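Local structure of glutamate receptor kainate-like protein (Pleurobrachia bachei, 4ZDM) at residues I15-F20 / D145-E150; N41-S46 / S245-K250; N57-E62 / N86-I91; V93-N98 / I105-S110. The protein is probably a subunit of a glycine-activated ion channel of the ionotropic glutamate receptor family, its two-lobed ligand-binding domain holding one glycine in the cleft. All coordinates share one frame; numbering follows the deposited sequence. Where two conformers were deposited one is given.

Contact 1 of 4, residues I15-F20 / D145-E150. With NA (sodium ion), chain E; GLY (glycine), chain B.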
loop_
_atom_site.group_PDB
_atom_site.type_symbol
_atom_site.label_atom_id
_atom_site.label_comp_id
_atom_site.label_asym_id
_atom_site.label_seq_id
_atom_site.Cartn_x
_atom_site.Cartn_y
_atom_site.Cartn_z
ATOM N N ILE A 15 7.306 -9.580 11.179
ATOM C CA ILE A 15 7.223 -10.993 11.533
ATOM C C ILE A 15 7.211 -11.019 13.035
ATOM O O ILE A 15 8.107 -10.515 13.666
ATOM C CB ILE A 15 8.394 -11.821 10.995
ATOM C CG1 ILE A 15 8.325 -11.924 9.470
ATOM C CG2 ILE A 15 8.374 -13.238 11.607
ATOM C CD1 ILE A 15 9.492 -12.577 8.845
ATOM N N PRO A 16 6.256 -11.711 13.666
ATOM C CA PRO A 16 6.299 -11.852 15.116
ATOM C C PRO A 16 7.561 -12.572 15.570
ATOM O O PRO A 16 7.893 -13.666 15.070
ATOM C CB PRO A 16 5.058 -12.691 15.410
ATOM C CG PRO A 16 4.089 -12.277 14.360
ATOM C CD PRO A 16 4.980 -12.225 13.126
ATOM N N GLU A 17 8.221 -11.963 16.552
ATOM C CA GLU A 17 9.399 -12.504 17.230
ATOM C C GLU A 17 9.673 -11.603 18.391
ATOM O O GLU A 17 10.117 -10.456 18.213
ATOM C CB GLU A 17 10.613 -12.596 16.319
ATOM C CG GLU A 17 11.773 -13.287 16.993
ATOM C CD GLU A 17 12.997 -13.351 16.094
ATOM O OE1 GLU A 17 12.805 -13.813 14.954
ATOM O OE2 GLU A 17 14.102 -12.999 16.569
ATOM N N MET A 18 9.432 -12.063 19.611
ATOM C CA MET A 18 9.761 -11.290 20.778
ATOM C C MET A 18 11.248 -11.259 21.008
ATOM O O MET A 18 11.954 -12.187 20.636
ATOM C CB MET A 18 8.994 -11.876 21.964
ATOM C CG MET A 18 7.487 -11.566 21.921
ATOM S SD MET A 18 7.086 -9.815 22.021
ATOM C CE MET A 18 7.214 -9.566 23.796
ATOM N N PRO A 19 11.752 -10.156 21.620
ATOM C CA PRO A 19 10.987 -9.074 22.253
ATOM C C PRO A 19 10.609 -7.920 21.328
ATOM O O PRO A 19 10.060 -6.920 21.777
ATOM C CB PRO A 19 11.965 -8.569 23.328
ATOM C CG PRO A 19 13.292 -8.736 22.675
ATOM C CD PRO A 19 13.203 -10.003 21.862
ATOM N N PHE A 20 10.863 -8.095 20.036
ATOM C CA PHE A 20 10.726 -7.002 19.088
ATOM C C PHE A 20 9.272 -6.768 18.660
ATOM O O PHE A 20 8.801 -5.615 18.653
ATOM C CB PHE A 20 11.608 -7.279 17.883
ATOM C CG PHE A 20 13.058 -7.504 18.231
ATOM C CD1 PHE A 20 13.847 -6.464 18.724
ATOM C CD2 PHE A 20 13.612 -8.778 18.136
ATOM C CE1 PHE A 20 15.195 -6.713 19.096
ATOM C CE2 PHE A 20 14.938 -8.986 18.499
ATOM C CZ PHE A 20 15.708 -7.973 18.965
ATOM N N ASP A 145 16.461 -21.010 7.785
ATOM C CA ASP A 145 16.499 -20.638 6.381
ATOM C C ASP A 145 16.035 -19.209 6.186
ATOM O O ASP A 145 15.069 -18.766 6.805
ATOM C CB ASP A 145 15.596 -21.553 5.546
ATOM C CG ASP A 145 15.540 -21.143 4.086
ATOM O OD1 ASP A 145 16.493 -21.466 3.352
ATOM O OD2 ASP A 145 14.585 -20.454 3.698
ATOM N N SER A 146 16.723 -18.502 5.290
ATOM C CA SER A 146 16.336 -17.146 4.856
ATOM C C SER A 146 16.325 -16.161 6.013
ATOM O O SER A 146 15.571 -15.191 6.010
ATOM C CB SER A 146 14.986 -17.154 4.142
ATOM O OG SER A 146 15.076 -17.896 2.914
ATOM N N ARG A 147 17.234 -16.339 6.956
ATOM C CA ARG A 147 17.432 -15.425 8.062
ATOM C C ARG A 147 18.919 -15.042 8.071
ATOM O O ARG A 147 19.733 -15.707 7.463
ATOM C CB ARG A 147 16.991 -16.096 9.376
ATOM C CG ARG A 147 16.938 -15.221 10.565
ATOM C CD ARG A 147 16.633 -16.045 11.804
ATOM N NE ARG A 147 16.816 -15.386 13.084
ATOM C CZ ARG A 147 15.900 -14.672 13.692
ATOM N NH1 ARG A 147 14.748 -14.379 13.090
ATOM N NH2 ARG A 147 16.178 -14.188 14.898
ATOM N N ASN A 148 19.268 -13.924 8.708
ATOM C CA ASN A 148 20.626 -13.390 8.618
ATOM C C ASN A 148 21.782 -14.308 9.030
ATOM O O ASN A 148 22.801 -14.309 8.347
ATOM C CB ASN A 148 20.655 -12.109 9.439
ATOM C CG ASN A 148 22.060 -11.552 9.641
ATOM O OD1 ASN A 148 22.709 -11.068 8.716
ATOM N ND2 ASN A 148 22.523 -11.597 10.898
ATOM N N PRO A 149 21.672 -15.112 10.105
ATOM C CA PRO A 149 22.838 -15.958 10.398
ATOM C C PRO A 149 23.266 -16.863 9.241
ATOM O O PRO A 149 24.458 -16.884 8.969
ATOM C CB PRO A 149 22.389 -16.768 11.635
ATOM C CG PRO A 149 21.379 -15.820 12.287
ATOM C CD PRO A 149 20.633 -15.252 11.140
ATOM N N GLU A 150 22.330 -17.544 8.564
ATOM C CA GLU A 150 22.660 -18.403 7.433
ATOM C C GLU A 150 23.321 -17.537 6.365
ATOM O O GLU A 150 24.347 -17.940 5.824
ATOM C CB GLU A 150 21.416 -19.074 6.878
ATOM C CG GLU A 150 21.681 -19.977 5.672
ATOM C CD GLU A 150 20.411 -20.361 4.917
ATOM O OE1 GLU A 150 19.568 -19.486 4.594
ATOM O OE2 GLU A 150 20.274 -21.572 4.640
HETATM NA NA NA E . 18.496 -22.756 3.696
HETATM N N GLY B . 16.837 -10.474 12.655
HETATM C CA GLY B . 16.797 -11.594 11.678
HETATM C C GLY B . 17.060 -11.195 10.269
HETATM O O GLY B . 17.181 -12.045 9.372
HETATM O OXT GLY B . 17.154 -9.969 9.956
HETATM O O HOH W 1 20.124 -23.853 1.918
#

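Contact 2 of 4, residues N41-S46 / S245-K250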
loop_
_atom_site.group_PDB
_atom_site.type_symbol
_atom_site.label_atom_id
_atom_site.label_comp_id
_atom_site.label_asym_id
_atom_site.label_seq_id
_atom_site.Cartn_x
_atom_site.Cartn_y
_atom_site.Cartn_z
ATOM N N ASN A 41 9.703 -2.945 19.084
ATOM C CA ASN A 41 9.668 -2.260 17.791
ATOM C C ASN A 41 8.273 -1.694 17.496
ATOM O O ASN A 41 8.154 -0.700 16.775
ATOM C CB ASN A 41 10.077 -3.195 16.660
ATOM C CG ASN A 41 11.521 -3.610 16.709
ATOM O OD1 ASN A 41 12.160 -3.621 17.771
ATOM N ND2 ASN A 41 12.044 -4.044 15.566
ATOM N N VAL A 42 7.216 -2.333 18.034
ATOM C CA VAL A 42 5.867 -1.825 17.923
ATOM C C VAL A 42 5.799 -0.481 18.627
ATOM O O VAL A 42 5.220 0.462 18.107
ATOM C CB VAL A 42 4.871 -2.868 18.504
ATOM C CG1 VAL A 42 3.481 -2.311 18.536
ATOM C CG2 VAL A 42 4.959 -4.131 17.667
ATOM N N GLU A 43 6.414 -0.392 19.816
ATOM C CA GLU A 43 6.440 0.881 20.506
ATOM C C GLU A 43 7.317 1.924 19.801
ATOM O O GLU A 43 6.943 3.112 19.688
ATOM C CB GLU A 43 6.895 0.701 21.966
ATOM C CG GLU A 43 5.882 -0.135 22.742
ATOM C CD GLU A 43 6.027 -0.018 24.262
ATOM O OE1 GLU A 43 5.927 -1.086 24.886
ATOM O OE2 GLU A 43 6.164 1.131 24.752
ATOM N N ILE A 44 8.447 1.511 19.235
ATOM C CA ILE A 44 9.263 2.432 18.450
ATOM C C ILE A 44 8.451 3.019 17.298
ATOM O O ILE A 44 8.471 4.218 17.030
ATOM C CB ILE A 44 10.545 1.762 17.926
ATOM C CG1 ILE A 44 11.496 1.483 19.074
ATOM C CG2 ILE A 44 11.235 2.597 16.827
ATOM C CD1 ILE A 44 12.727 0.681 18.683
ATOM N N VAL A 45 7.747 2.164 16.577
ATOM C CA VAL A 45 6.962 2.620 15.447
ATOM C C VAL A 45 5.835 3.565 15.879
ATOM O O VAL A 45 5.551 4.534 15.164
ATOM C CB VAL A 45 6.413 1.405 14.634
ATOM C CG1 VAL A 45 5.313 1.816 13.668
ATOM C CG2 VAL A 45 7.569 0.714 13.892
ATOM N N SER A 46 5.154 3.258 16.977
ATOM C CA SER A 46 4.122 4.159 17.459
ATOM C C SER A 46 4.676 5.546 17.740
ATOM O O SER A 46 4.086 6.552 17.305
ATOM C CB SER A 46 3.476 3.549 18.673
ATOM O OG SER A 46 2.518 4.461 19.193
ATOM N N SER A 245 17.191 1.247 24.647
ATOM C CA SER A 245 17.663 0.395 25.725
ATOM C C SER A 245 16.650 0.209 26.812
ATOM O O SER A 245 16.472 -0.893 27.328
ATOM C CB SER A 245 18.936 0.963 26.324
ATOM O OG SER A 245 19.963 0.820 25.392
ATOM N N GLU A 246 15.944 1.273 27.176
ATOM C CA GLU A 246 14.906 1.172 28.208
ATOM C C GLU A 246 13.723 0.316 27.779
ATOM O O GLU A 246 13.210 -0.466 28.582
ATOM C CB GLU A 246 14.407 2.566 28.599
ATOM C CG GLU A 246 15.429 3.436 29.332
ATOM C CD GLU A 246 14.988 4.906 29.410
ATOM O OE1 GLU A 246 13.929 5.272 28.822
ATOM O OE2 GLU A 246 15.708 5.691 30.069
ATOM N N LEU A 247 13.317 0.414 26.512
ATOM C CA LEU A 247 12.244 -0.463 26.008
ATOM C C LEU A 247 12.660 -1.894 26.056
ATOM O O LEU A 247 11.878 -2.757 26.447
ATOM C CB LEU A 247 11.853 -0.072 24.569
ATOM C CG LEU A 247 11.059 1.183 24.374
ATOM C CD1 LEU A 247 10.994 1.588 22.930
ATOM C CD2 LEU A 247 9.627 0.949 24.926
ATOM N N TYR A 248 13.873 -2.177 25.602
ATOM C CA TYR A 248 14.343 -3.551 25.593
ATOM C C TYR A 248 14.349 -4.113 27.005
ATOM O O TYR A 248 13.852 -5.219 27.267
ATOM C CB TYR A 248 15.726 -3.643 24.967
ATOM C CG TYR A 248 16.123 -5.053 24.620
ATOM C CD1 TYR A 248 16.657 -5.880 25.599
ATOM C CD2 TYR A 248 15.943 -5.557 23.351
ATOM C CE1 TYR A 248 16.987 -7.176 25.306
ATOM C CE2 TYR A 248 16.306 -6.838 23.045
ATOM C CZ TYR A 248 16.811 -7.634 24.008
ATOM O OH TYR A 248 17.162 -8.938 23.729
ATOM N N ALA A 249 14.899 -3.351 27.925
ATOM C CA ALA A 249 14.916 -3.793 29.326
ATOM C C ALA A 249 13.529 -3.995 29.891
ATOM O O ALA A 249 13.280 -4.958 30.682
ATOM C CB ALA A 249 15.709 -2.792 30.170
ATOM N N LYS A 250 12.571 -3.141 29.528
ATOM C CA LYS A 250 11.218 -3.321 30.005
ATOM C C LYS A 250 10.649 -4.674 29.573
ATOM O O LYS A 250 10.010 -5.398 30.381
ATOM C CB LYS A 250 10.327 -2.188 29.514
ATOM C CG LYS A 250 8.888 -2.334 29.935
ATOM C CD LYS A 250 8.019 -1.188 29.474
ATOM C CE LYS A 250 7.743 -1.316 28.009
ATOM N NZ LYS A 250 6.779 -0.254 27.639
#

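Contact 3 of 4, residues N57-E62 / N86-I91. With SO4 (sulfate ion), chain D.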
loop_
_atom_site.group_PDB
_atom_site.type_symbol
_atom_site.label_atom_id
_atom_site.label_comp_id
_atom_site.label_asym_id
_atom_site.label_seq_id
_atom_site.Cartn_x
_atom_site.Cartn_y
_atom_site.Cartn_z
ATOM N N ASN A 57 -0.236 0.541 8.759
ATOM C CA ASN A 57 -0.653 -0.784 9.130
ATOM C C ASN A 57 0.488 -1.743 8.949
ATOM O O ASN A 57 1.532 -1.378 8.337
ATOM C CB ASN A 57 -1.864 -1.255 8.329
ATOM C CG ASN A 57 -3.114 -0.516 8.749
ATOM O OD1 ASN A 57 -3.515 -0.568 9.906
ATOM N ND2 ASN A 57 -3.672 0.295 7.849
ATOM N N PHE A 58 0.348 -2.944 9.478
ATOM C CA PHE A 58 1.379 -3.949 9.394
ATOM C C PHE A 58 1.049 -4.984 8.361
ATOM O O PHE A 58 -0.137 -5.366 8.196
ATOM C CB PHE A 58 1.522 -4.671 10.755
ATOM C CG PHE A 58 2.083 -3.851 11.878
ATOM C CD1 PHE A 58 2.884 -2.744 11.679
ATOM C CD2 PHE A 58 1.853 -4.222 13.217
ATOM C CE1 PHE A 58 3.413 -2.047 12.729
ATOM C CE2 PHE A 58 2.381 -3.512 14.246
ATOM C CZ PHE A 58 3.145 -2.411 14.025
ATOM N N ILE A 59 2.031 -5.554 7.674
ATOM C CA ILE A 59 1.806 -6.616 6.721
ATOM C C ILE A 59 2.834 -7.681 7.005
ATOM O O ILE A 59 4.047 -7.408 7.069
ATOM C CB ILE A 59 1.917 -6.153 5.245
ATOM C CG1 ILE A 59 0.754 -5.173 4.926
ATOM C CG2 ILE A 59 1.941 -7.379 4.296
ATOM C CD1 ILE A 59 0.674 -4.763 3.494
ATOM N N THR A 60 2.376 -8.907 7.229
ATOM C CA THR A 60 3.221 -10.071 7.493
ATOM C C THR A 60 3.366 -10.887 6.222
ATOM O O THR A 60 2.346 -11.225 5.563
ATOM C CB THR A 60 2.552 -10.937 8.578
ATOM O OG1 THR A 60 2.331 -10.136 9.722
ATOM C CG2 THR A 60 3.422 -12.083 8.998
ATOM N N PRO A 61 4.598 -11.231 5.825
ATOM C CA PRO A 61 4.732 -12.000 4.581
ATOM C C PRO A 61 4.113 -13.364 4.712
ATOM O O PRO A 61 4.218 -14.011 5.746
ATOM C CB PRO A 61 6.241 -12.119 4.380
ATOM C CG PRO A 61 6.819 -11.846 5.712
ATOM C CD PRO A 61 5.892 -10.910 6.421
ATOM N N GLU A 62 3.505 -13.812 3.620
ATOM C CA GLU A 62 2.899 -15.142 3.616
ATOM C C GLU A 62 3.876 -16.245 4.034
ATOM O O GLU A 62 3.511 -17.196 4.745
ATOM C CB GLU A 62 2.336 -15.426 2.220
ATOM C CG GLU A 62 1.373 -14.346 1.748
ATOM C CD GLU A 62 0.781 -14.634 0.383
ATOM O OE1 GLU A 62 0.734 -15.822 -0.016
ATOM O OE2 GLU A 62 0.365 -13.664 -0.285
ATOM N N ASN A 86 6.985 -3.261 -3.288
ATOM C CA ASN A 86 6.109 -2.171 -2.902
ATOM C C ASN A 86 4.849 -2.643 -2.192
ATOM O O ASN A 86 3.940 -1.829 -1.965
ATOM C CB ASN A 86 5.735 -1.304 -4.124
ATOM C CG ASN A 86 5.858 0.163 -3.849
ATOM O OD1 ASN A 86 4.992 0.765 -3.303
ATOM N ND2 ASN A 86 6.945 0.755 -4.280
ATOM N N LYS A 87 4.829 -3.883 -1.726
ATOM C CA LYS A 87 3.743 -4.300 -0.858
ATOM C C LYS A 87 3.852 -3.585 0.491
ATOM O O LYS A 87 2.846 -3.153 1.075
ATOM C CB LYS A 87 3.763 -5.823 -0.710
ATOM C CG LYS A 87 2.568 -6.335 0.081
ATOM C CD LYS A 87 2.253 -7.780 -0.179
ATOM C CE LYS A 87 0.894 -8.153 0.467
ATOM N NZ LYS A 87 -0.215 -7.342 -0.089
ATOM N N THR A 88 5.077 -3.469 0.988
ATOM C CA THR A 88 5.378 -2.638 2.139
ATOM C C THR A 88 6.303 -1.518 1.765
ATOM O O THR A 88 6.900 -1.518 0.692
ATOM C CB THR A 88 6.015 -3.447 3.261
ATOM O OG1 THR A 88 7.161 -4.115 2.703
ATOM C CG2 THR A 88 5.032 -4.465 3.829
ATOM N N ASP A 89 6.386 -0.522 2.636
ATOM C CA ASP A 89 7.251 0.650 2.464
ATOM C C ASP A 89 8.454 0.694 3.395
ATOM O O ASP A 89 9.442 1.401 3.112
ATOM C CB ASP A 89 6.420 1.907 2.675
ATOM C CG ASP A 89 5.245 1.949 1.760
ATOM O OD1 ASP A 89 5.439 1.958 0.506
ATOM O OD2 ASP A 89 4.085 1.915 2.236
ATOM N N MET A 90 8.416 -0.057 4.503
ATOM C CA MET A 90 9.523 -0.121 5.424
ATOM C C MET A 90 9.390 -1.393 6.226
ATOM O O MET A 90 8.265 -1.770 6.570
ATOM C CB MET A 90 9.565 1.142 6.339
ATOM C CG MET A 90 10.710 1.152 7.295
ATOM S SD MET A 90 11.040 2.795 8.027
ATOM C CE MET A 90 9.562 3.064 8.907
ATOM N N ILE A 91 10.503 -2.048 6.500
ATOM C CA ILE A 91 10.525 -3.269 7.317
ATOM C C ILE A 91 10.875 -2.872 8.718
ATOM O O ILE A 91 11.883 -2.199 8.926
ATOM C CB ILE A 91 11.539 -4.247 6.764
ATOM C CG1 ILE A 91 11.180 -4.692 5.359
ATOM C CG2 ILE A 91 11.721 -5.417 7.727
ATOM C CD1 ILE A 91 12.314 -5.445 4.635
HETATM S S SO4 D . -3.635 -0.951 4.427
HETATM O O1 SO4 D . -3.860 -2.266 5.120
HETATM O O2 SO4 D . -3.375 -1.227 2.994
HETATM O O3 SO4 D . -2.419 -0.321 5.043
HETATM O O4 SO4 D . -4.782 -0.046 4.563
#

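Contact 4 of 4, residues V93-N98 / I105-S110. With GLY (glycine), chain B.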
loop_
_atom_site.group_PDB
_atom_site.type_symbol
_atom_site.label_atom_id
_atom_site.label_comp_id
_atom_site.label_asym_id
_atom_site.label_seq_id
_atom_site.Cartn_x
_atom_site.Cartn_y
_atom_site.Cartn_z
ATOM N N VAL A 93 10.850 -5.105 11.654
ATOM C CA VAL A 93 11.518 -6.069 12.530
ATOM C C VAL A 93 12.894 -5.521 12.873
ATOM O O VAL A 93 13.305 -4.472 12.337
ATOM C CB VAL A 93 11.642 -7.439 11.905
ATOM C CG1 VAL A 93 10.240 -8.018 11.537
ATOM C CG2 VAL A 93 12.566 -7.482 10.684
ATOM N N ALA A 94 13.628 -6.227 13.731
ATOM C CA ALA A 94 15.042 -5.961 13.908
ATOM C C ALA A 94 15.738 -6.660 12.772
ATOM O O ALA A 94 16.074 -7.860 12.792
ATOM C CB ALA A 94 15.516 -6.457 15.286
ATOM N N LEU A 95 15.878 -5.896 11.686
ATOM C CA LEU A 95 16.396 -6.459 10.440
ATOM C C LEU A 95 17.896 -6.322 10.397
ATOM O O LEU A 95 18.454 -5.214 10.483
ATOM C CB LEU A 95 15.775 -5.769 9.224
ATOM C CG LEU A 95 15.961 -6.490 7.903
ATOM C CD1 LEU A 95 15.176 -7.793 7.837
ATOM C CD2 LEU A 95 15.604 -5.586 6.729
ATOM N N SER A 96 18.587 -7.452 10.302
ATOM C CA SER A 96 20.022 -7.446 10.337
ATOM C C SER A 96 20.611 -6.910 9.047
ATOM O O SER A 96 20.286 -7.348 7.930
ATOM C CB SER A 96 20.527 -8.860 10.586
ATOM O OG SER A 96 19.850 -9.334 11.735
ATOM N N ASN A 97 21.558 -5.970 9.211
ATOM C CA ASN A 97 22.247 -5.336 8.110
ATOM C C ASN A 97 23.424 -6.199 7.737
ATOM O O ASN A 97 24.365 -6.366 8.508
ATOM C CB ASN A 97 22.668 -3.932 8.555
ATOM C CG ASN A 97 23.356 -3.146 7.503
ATOM O OD1 ASN A 97 23.893 -3.699 6.538
ATOM N ND2 ASN A 97 23.316 -1.809 7.668
ATOM N N ASN A 98 23.339 -6.810 6.569
ATOM C CA ASN A 98 24.458 -7.576 6.020
ATOM C C ASN A 98 24.681 -7.121 4.597
ATOM O O ASN A 98 23.837 -6.441 3.964
ATOM C CB ASN A 98 24.259 -9.097 6.136
ATOM C CG ASN A 98 23.105 -9.623 5.334
ATOM O OD1 ASN A 98 22.951 -9.315 4.164
ATOM N ND2 ASN A 98 22.319 -10.476 5.951
ATOM N N ILE A 105 18.709 -3.242 -0.743
ATOM C CA ILE A 105 17.888 -2.322 0.049
ATOM C C ILE A 105 18.797 -1.464 0.917
ATOM O O ILE A 105 19.985 -1.752 1.065
ATOM C CB ILE A 105 16.879 -3.077 0.928
ATOM C CG1 ILE A 105 17.567 -3.958 1.971
ATOM C CG2 ILE A 105 15.948 -3.898 0.035
ATOM C CD1 ILE A 105 16.595 -4.387 3.117
ATOM N N ASP A 106 18.219 -0.415 1.457
ATOM C CA ASP A 106 18.883 0.429 2.461
ATOM C C ASP A 106 18.461 0.024 3.857
ATOM O O ASP A 106 17.387 -0.580 4.073
ATOM C CB ASP A 106 18.543 1.893 2.275
ATOM C CG ASP A 106 19.401 2.616 1.224
ATOM O OD1 ASP A 106 20.382 2.039 0.708
ATOM O OD2 ASP A 106 19.077 3.799 0.988
ATOM N N PHE A 107 19.316 0.347 4.808
ATOM C CA PHE A 107 19.050 0.177 6.236
ATOM C C PHE A 107 19.051 1.541 6.887
ATOM O O PHE A 107 19.901 2.400 6.583
ATOM C CB PHE A 107 20.105 -0.726 6.866
ATOM C CG PHE A 107 19.946 -2.142 6.472
ATOM C CD1 PHE A 107 20.485 -2.612 5.291
ATOM C CD2 PHE A 107 19.212 -3.000 7.231
ATOM C CE1 PHE A 107 20.311 -3.941 4.905
ATOM C CE2 PHE A 107 19.029 -4.313 6.870
ATOM C CZ PHE A 107 19.577 -4.790 5.685
ATOM N N SER A 108 18.103 1.703 7.784
ATOM C CA SER A 108 18.101 2.890 8.637
ATOM C C SER A 108 19.292 2.898 9.543
ATOM O O SER A 108 19.990 1.907 9.722
ATOM C CB SER A 108 16.823 2.955 9.487
ATOM O OG SER A 108 16.812 2.003 10.553
ATOM N N LEU A 109 19.489 4.054 10.171
ATOM C CA LEU A 109 20.312 4.122 11.361
ATOM C C LEU A 109 19.825 3.043 12.322
ATOM O O LEU A 109 18.619 2.816 12.467
ATOM C CB LEU A 109 20.242 5.539 11.949
ATOM C CG LEU A 109 21.109 5.880 13.124
ATOM C CD1 LEU A 109 21.637 7.356 12.960
ATOM C CD2 LEU A 109 20.289 5.730 14.358
ATOM N N SER A 110 20.756 2.341 12.979
ATOM C CA SER A 110 20.390 1.141 13.688
ATOM C C SER A 110 19.776 1.367 15.029
ATOM O O SER A 110 20.062 2.383 15.701
ATOM C CB SER A 110 21.605 0.255 13.795
ATOM O OG SER A 110 22.632 0.902 14.544
HETATM N N GLY B . 16.837 -10.474 12.655
HETATM C CA GLY B . 16.797 -11.594 11.678
HETATM C C GLY B . 17.060 -11.195 10.269
HETATM O O GLY B . 17.181 -12.045 9.372
HETATM O OXT GLY B . 17.154 -9.969 9.956
HETATM O O HOH W 2 22.142 -0.128 10.001
#

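Contact 1 of 4, residues I15-F20 / D145-E150
The guanidinium of Arg147 turns its NH1-NH2 edge to the carboxylate of Glu17, while CA of the bound glycine sits over one face, 3.7 Å above the plane near its centre. Carboxylate and guanidinium planes are 34° apart, an end-on grip with a twist. Arg147 NH1 meets Glu17 OE1 on its syn lone pair at 2.8 Å, somewhat tilted from the guanidinium plane. Arg147 NH2 makes the straighter bond, 165° at the hydrogen and 2.9 Å long, to Glu17 OE2, which lies near that plane. Glu17 spans the gap because CG is anti to the backbone N (chi1 -174°) and the chain beyond is extended; Arg147, extended from CG to NE, arrives from the opposite direction. Its NE is salt-bridged to Asp190 and it makes a cation-pi contact with Phe66, which, with the Glu17 pair, probably restrict the rotation of the group.

One residue on, at the start of helix 148-155, Asn148 N donates to glycine O at 2.9 Å. Behind the helix start, a sodium ion is bound by Asp145 OD1 at 2.4 Å; in one of its two conformers Glu150 adds OE2 and accepts from Ser146 N.

As in related receptors, the two segments probably belong to opposite lobes. A salt bridge running beside the ligand from one segment to the other is consistent with a cleft held closed over glycine, and the carboxylates of Glu17 and Asp190 probably balance the buried positive charge of Arg147.

Contact 2 of 4, residues N41-S46 / S245-K250
Glu43, Ile44, Leu247 and Lys250 join two helices packed roughly antiparallel, the helix 40-52 and the C-terminal helix 243-254. The short segments run at 143° to each other with axes 10.5 Å apart at closest approach, and Glu43 and Leu247 have the nearest CA atoms of the pair, 8.1 Å apart.

Along 245-250, Leu247 comes first. It points at the other helix and divides its work between two branches: CD1 packs on Ile44 CG1 at 3.9 Å, whereas CD2 lies against the carboxylate end of Glu43, 3.5 Å from OE2. Ile44 can offer CG1 because this branch is anti to the carbonyl carbon (chi1 -70°); on the sheet side the same residue touches Phe219. Tyr248 turns off this face to the loop residues Pro19 and Pro193.

One turn after Leu247 comes Lys250. Its chain starts straight, then bends at the CG-CD bond (chi3 75°), which brings the ammonium to Glu43 from the opposite direction. The carboxylate has a second partner, since Glu43 OE1 is also hydrogen-bonded to Tyr251 OH. Replacing Glu43 by an alanine would probably leave the Lys250 ammonium and the Tyr251 hydroxyl without their shared mate and uncover one branch of Leu247. The salt bridge itself is asymmetric: Lys250 NZ uses the syn lone pair of Glu43 OE1 at 3.0 Å, and reaches Glu43 OE2 at 3.3 Å in a weak bond.

Contact 3 of 4, residues N57-E62 / N86-I91
Ile59 meets Lys87 and Thr88 through van der Waals contacts, with no hydrogen bond between the two segments; the nearest CA atoms, Ile59 and Thr88, are 7.0 Å apart. Strands 54-59 and 90-92 both pair in parallel with strand 8-13, which accounts for the lack of direct backbone pairing here.

The apolar part has two touches. Ile59 CB packs on Thr88 CG2 at 3.8 Å; Thr88 can turn this methyl to the isoleucine because OG1 stands between the backbone N and the carbonyl carbon (chi1 55°). Ile59 CG2 rests on the methylene CE of Lys87 at 4.0 Å, the two side chains crossing at about a right angle. Separately, the other arm of the isoleucine sets a methyl against a polar atom, Ile59 CD1 lying 3.6 Å from the backbone oxygen of Lys87.

The polar part lies around this core. Asn57 ND2 donates to sulfate O3 at 3.1 Å in a fairly straight bond (161°), and Lys87 NZ forms a salt bridge with another sulfate; both ions probably come from the crystallisation liquor. Asp89 is salt-bridged to Arg222. Lys87 O accepts a bond from Arg11 of the second subunit, whose side chain also packs on Ile59.

Asn86, with positive phi (71°), ends helix 78-84 in a Schellman motif and turns the chain into this contact. The chemistry is thus a small hydrocarbon core beneath a basic, sulfate-binding rim at the boundary between subunits, and Lys87 serves both: its CE lies against Ile59 CG2 while its ammonium meets an anion.

Contact 4 of 4, residues V93-N98 / I105-S110
The ring of Phe107 and the side-chain amide of Asn97 lie stacked, their planes 12° apart, in a strand-helix-strand unit: strands 94-96 and 106-107, joined through the short helix 99-102, both pair antiparallel with strand 205-221 of the bilobed, periplasmic-binding-protein-like fold.

Asn97 CA stands over one ring face in a CH-pi contact, 3.7 Å from the Phe107 centroid. From there the side chain runs on across the ring: with CG anti to the backbone N (chi1 -178°), the amide is laid over the CG-CD1 side of the ring, and Asn97 ND2 comes within 3.5 Å of Phe107 CB. Asn97 ND2 also donates to a water, 3.1 Å away from the water oxygen.

Leu95 approaches Phe107 differently, at about a right angle, with CD2 touching Phe107 CE2 obliquely at 3.7 Å. Towards Ile105 it is tip to tip, Leu95 CD2 to Ile105 CD1 at 3.9 Å, and Ile105 leads on to Leu83 of helix 78-84. A serine in place of Phe107 would probably open a gap between Leu95 and Asn97, leave the amide unsupported on its ring side and let it turn.

This packing lies directly behind the ligand. Ala94, centre of an inverse gamma turn, accepts glycine N on its O at 2.7 Å; Ser96 OG is bonded to Glu191. While the Ser96 carbonyl oxygen lies 3.5 Å from Phe107 CE2, Ser96 N donates to glycine OXT at 2.9 Å, almost straight at 178°.

Contacts 3 and 4 are buried and hold the same sheet through consecutive strands, 90-92 and 94-96, yet contact 3 opens onto a subunit boundary with bound sulfate, whereas contact 4 backs the ligand. Contacts 1 and 2 are only partly buried, and in both a salt bridge does the polar work: across the ligand cleft in contact 1, between two helices in contact 2, whose centre lies about 14 Å from the chain centre against 4 Å for contact 1. Contacts 1 and 4 share the glycine and also meet through Asn148 and Asn98. Contact 2 joins contact 1 where Pro19 packs on Tyr248 and the Phe20 oxygen probably accepts from Asn41 N.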